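Local coordinates for protein glutamyl-tRNA(Gln) amidotransferase subunit F, mitochondrial (PDB 4N0H) that serves as a GatC-like, extended subunit of the three-chain mitochondrial glutamyl-tRNA(Gln) amidotransferase assembly of yeast, at residues 45-55 / 67-75. Sequence-based numbering, arbitrary orientation.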
loop_
_atom_site.group_PDB
_atom_site.type_symbol
_atom_site.label_atom_id
_atom_site.label_comp_id
_atom_site.label_asym_id
_atom_site.label_seq_id
_atom_site.Cartn_x
_atom_site.Cartn_y
_atom_site.Cartn_z
ATOM N N PRO C 45 -4.643 26.157 13.666
ATOM C CA PRO C 45 -4.405 24.720 13.851
ATOM C C PRO C 45 -5.709 23.968 14.069
ATOM O O PRO C 45 -6.714 24.593 14.402
ATOM C CB PRO C 45 -3.561 24.666 15.132
ATOM C CG PRO C 45 -2.992 26.033 15.285
ATOM C CD PRO C 45 -4.029 26.957 14.738
ATOM N N PRO C 46 -5.700 22.640 13.872
ATOM C CA PRO C 46 -6.876 21.847 14.238
ATOM C C PRO C 46 -7.086 21.926 15.745
ATOM O O PRO C 46 -6.118 22.126 16.478
ATOM C CB PRO C 46 -6.483 20.425 13.829
ATOM C CG PRO C 46 -4.990 20.434 13.797
ATOM C CD PRO C 46 -4.617 21.805 13.325
ATOM N N SER C 47 -8.327 21.777 16.196
ATOM C CA SER C 47 -8.641 21.922 17.613
ATOM C C SER C 47 -8.058 20.771 18.420
ATOM O O SER C 47 -7.668 19.745 17.864
ATOM C CB SER C 47 -10.153 21.995 17.829
ATOM O OG SER C 47 -10.779 20.771 17.486
ATOM N N ALA C 48 -7.999 20.953 19.737
ATOM C CA ALA C 48 -7.504 19.920 20.636
ATOM C C ALA C 48 -8.393 18.683 20.561
ATOM O O ALA C 48 -7.927 17.561 20.752
ATOM C CB ALA C 48 -7.444 20.449 22.066
ATOM N N GLU C 49 -9.677 18.900 20.290
ATOM C CA GLU C 49 -10.622 17.801 20.139
ATOM C C GLU C 49 -10.360 17.050 18.835
ATOM O O GLU C 49 -10.661 15.862 18.724
ATOM C CB GLU C 49 -12.060 18.318 20.174
ATOM N N ALA C 50 -9.797 17.749 17.853
ATOM C CA ALA C 50 -9.450 17.124 16.582
ATOM C C ALA C 50 -8.222 16.237 16.744
ATOM O O ALA C 50 -8.158 15.149 16.177
ATOM C CB ALA C 50 -9.210 18.177 15.512
ATOM N N VAL C 51 -7.253 16.712 17.521
ATOM C CA VAL C 51 -6.036 15.952 17.781
ATOM C C VAL C 51 -6.332 14.684 18.585
ATOM O O VAL C 51 -5.800 13.613 18.289
ATOM C CB VAL C 51 -4.971 16.817 18.495
ATOM C CG1 VAL C 51 -3.852 15.951 19.061
ATOM C CG2 VAL C 51 -4.411 17.860 17.536
ATOM N N LYS C 52 -7.192 14.807 19.591
ATOM C CA LYS C 52 -7.585 13.652 20.392
ATOM C C LYS C 52 -8.295 12.605 19.534
ATOM O O LYS C 52 -8.055 11.403 19.681
ATOM C CB LYS C 52 -8.460 14.078 21.573
ATOM C CG LYS C 52 -7.720 14.933 22.593
ATOM C CD LYS C 52 -8.574 15.227 23.814
ATOM C CE LYS C 52 -7.808 16.063 24.828
ATOM N NZ LYS C 52 -8.642 16.395 26.023
ATOM N N LYS C 53 -9.157 13.069 18.632
ATOM C CA LYS C 53 -9.810 12.185 17.675
ATOM C C LYS C 53 -8.774 11.471 16.810
ATOM O O LYS C 53 -8.850 10.263 16.609
ATOM C CB LYS C 53 -10.780 12.967 16.787
ATOM C CG LYS C 53 -11.419 12.117 15.697
ATOM C CD LYS C 53 -12.266 12.945 14.740
ATOM C CE LYS C 53 -11.745 12.829 13.315
ATOM N NZ LYS C 53 -12.755 13.254 12.303
ATOM N N LEU C 54 -7.804 12.230 16.314
ATOM C CA LEU C 54 -6.741 11.690 15.468
ATOM C C LEU C 54 -5.885 10.651 16.196
ATOM O O LEU C 54 -5.517 9.627 15.620
ATOM C CB LEU C 54 -5.858 12.824 14.938
ATOM C CG LEU C 54 -5.944 13.203 13.456
ATOM C CD1 LEU C 54 -7.076 12.487 12.728
ATOM C CD2 LEU C 54 -6.072 14.712 13.296
ATOM N N LEU C 55 -5.569 10.918 17.458
ATOM C CA LEU C 55 -4.782 9.987 18.269
ATOM C C LEU C 55 -5.521 8.667 18.487
ATOM O O LEU C 55 -4.910 7.600 18.543
ATOM C CB LEU C 55 -4.421 10.620 19.620
ATOM C CG LEU C 55 -3.372 11.736 19.602
ATOM C CD1 LEU C 55 -3.422 12.552 20.892
ATOM C CD2 LEU C 55 -1.974 11.174 19.370
ATOM N N ILE C 67 -0.624 17.815 23.325
ATOM C CA ILE C 67 -1.681 18.209 22.393
ATOM C C ILE C 67 -1.360 19.478 21.599
ATOM O O ILE C 67 -1.554 19.521 20.383
ATOM C CB ILE C 67 -3.037 18.380 23.111
ATOM C CG1 ILE C 67 -3.403 17.104 23.870
ATOM C CG2 ILE C 67 -4.132 18.731 22.114
ATOM C CD1 ILE C 67 -3.600 15.891 22.972
ATOM N N LYS C 68 -0.864 20.501 22.284
ATOM C CA LYS C 68 -0.543 21.768 21.631
ATOM C C LYS C 68 0.579 21.592 20.612
ATOM O O LYS C 68 0.554 22.188 19.532
ATOM C CB LYS C 68 -0.152 22.824 22.665
ATOM C CG LYS C 68 -0.166 24.243 22.122
ATOM C CD LYS C 68 -1.590 24.750 21.939
ATOM C CE LYS C 68 -2.180 25.237 23.254
ATOM N NZ LYS C 68 -1.474 26.450 23.750
ATOM N N GLU C 69 1.562 20.767 20.963
ATOM C CA GLU C 69 2.690 20.482 20.084
ATOM C C GLU C 69 2.244 19.748 18.820
ATOM O O GLU C 69 2.742 20.017 17.727
ATOM C CB GLU C 69 3.747 19.664 20.829
ATOM C CG GLU C 69 4.919 19.221 19.971
ATOM C CD GLU C 69 6.014 18.557 20.785
ATOM O OE1 GLU C 69 6.069 18.790 22.012
ATOM O OE2 GLU C 69 6.817 17.799 20.199
ATOM N N ILE C 70 1.305 18.819 18.978
ATOM C CA ILE C 70 0.738 18.110 17.837
ATOM C C ILE C 70 -0.064 19.070 16.961
ATOM O O ILE C 70 0.016 19.016 15.735
ATOM C CB ILE C 70 -0.152 16.924 18.281
ATOM C CG1 ILE C 70 0.658 15.938 19.127
ATOM C CG2 ILE C 70 -0.739 16.215 17.075
ATOM C CD1 ILE C 70 -0.138 14.753 19.628
ATOM N N GLN C 71 -0.828 19.953 17.602
ATOM C CA GLN C 71 -1.587 20.987 16.900
ATOM C C GLN C 71 -0.691 21.855 16.025
ATOM O O GLN C 71 -1.020 22.136 14.875
ATOM C CB GLN C 71 -2.323 21.887 17.894
ATOM C CG GLN C 71 -3.594 21.299 18.472
ATOM C CD GLN C 71 -4.221 22.208 19.509
ATOM O OE1 GLN C 71 -3.758 22.280 20.647
ATOM N NE2 GLN C 71 -5.275 22.916 19.118
ATOM N N MET C 72 0.436 22.282 16.588
ATOM C CA MET C 72 1.375 23.160 15.896
ATOM C C MET C 72 1.992 22.468 14.689
ATOM O O MET C 72 1.970 23.000 13.578
ATOM C CB MET C 72 2.491 23.602 16.847
ATOM C CG MET C 72 2.600 25.108 17.066
ATOM S SD MET C 72 1.444 25.753 18.294
ATOM C CE MET C 72 0.027 26.159 17.278
ATOM N N ARG C 73 2.548 21.285 14.925
ATOM C CA ARG C 73 3.214 20.513 13.881
ATOM C C ARG C 73 2.257 20.202 12.737
ATOM O O ARG C 73 2.590 20.383 11.566
ATOM C CB ARG C 73 3.779 19.217 14.461
ATOM C CG ARG C 73 4.657 18.436 13.499
ATOM C CD ARG C 73 5.095 17.112 14.101
ATOM N NE ARG C 73 3.958 16.233 14.367
ATOM C CZ ARG C 73 3.534 15.898 15.582
ATOM N NH1 ARG C 73 4.160 16.356 16.659
ATOM N NH2 ARG C 73 2.488 15.091 15.721
ATOM N N LEU C 74 1.063 19.741 13.094
ATOM C CA LEU C 74 0.028 19.420 12.119
ATOM C C LEU C 74 -0.376 20.664 11.328
ATOM O O LEU C 74 -0.588 20.598 10.116
ATOM C CB LEU C 74 -1.179 18.813 12.836
ATOM C CG LEU C 74 -2.241 18.039 12.060
ATOM C CD1 LEU C 74 -1.613 16.986 11.151
ATOM C CD2 LEU C 74 -3.198 17.381 13.044
ATOM N N ALA C 75 -0.470 21.800 12.016
ATOM C CA ALA C 75 -0.796 23.067 11.367
ATOM C C ALA C 75 0.207 23.406 10.268
ATOM O O ALA C 75 -0.178 23.814 9.173
ATOM C CB ALA C 75 -0.862 24.194 12.397
#
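I67 enters helix 48-55 as a knob into a hole formed by A48, V51, K52 and L55. Its two branches divide the work: CG2 meets CB of A48 at 3.7 Å, while CD1 touches both CG1 of V51 and CD1 of L55, each at 3.9 Å. One turn on, I70 slants across V51, with CG2 of I70 3.7 Å from CG1 of V51, and its CD1 meets CD2 of L55 tip to tip. The first torsion of V51 sets its branches apart: CG1 stands anti to the backbone N (chi1 166°), turned to I70 and I67, and CG2 lies 3.7 Å from CG of Q71, whose side chain crosses it at about a right angle.

Q71 supplies the polar link. Its chain runs extended beyond CG, and NE2 donates to O of P46 over 2.9 Å; the N-H...O angle of 163° and the acceptor's position in the amide plane indicate a well-directed bond. It ties down the extended P45-S47 lead-in, where S47 is the N-cap and its OG accepts a weak capping bond from A50 N.

The two prolines extend the interface along helix 67-75. CG of P46 rests on CD2 of L74 at 3.6 Å. P45 lies alongside the bent M72, with CG of P45 3.6 Å from CE of M72 and A75 beside it.

The short axes approach to 9.5 Å at 92°, so this is a nearly perpendicular helix pair, with the proline-rich lead-in laid over the later turns of helix 67-75. L60, L62 and A65 of the connecting loop close against L55, and another protein chain of the assembly packs on L54, L55 and L74, placing helices 48-57 and 67-81 together at a subunit interface.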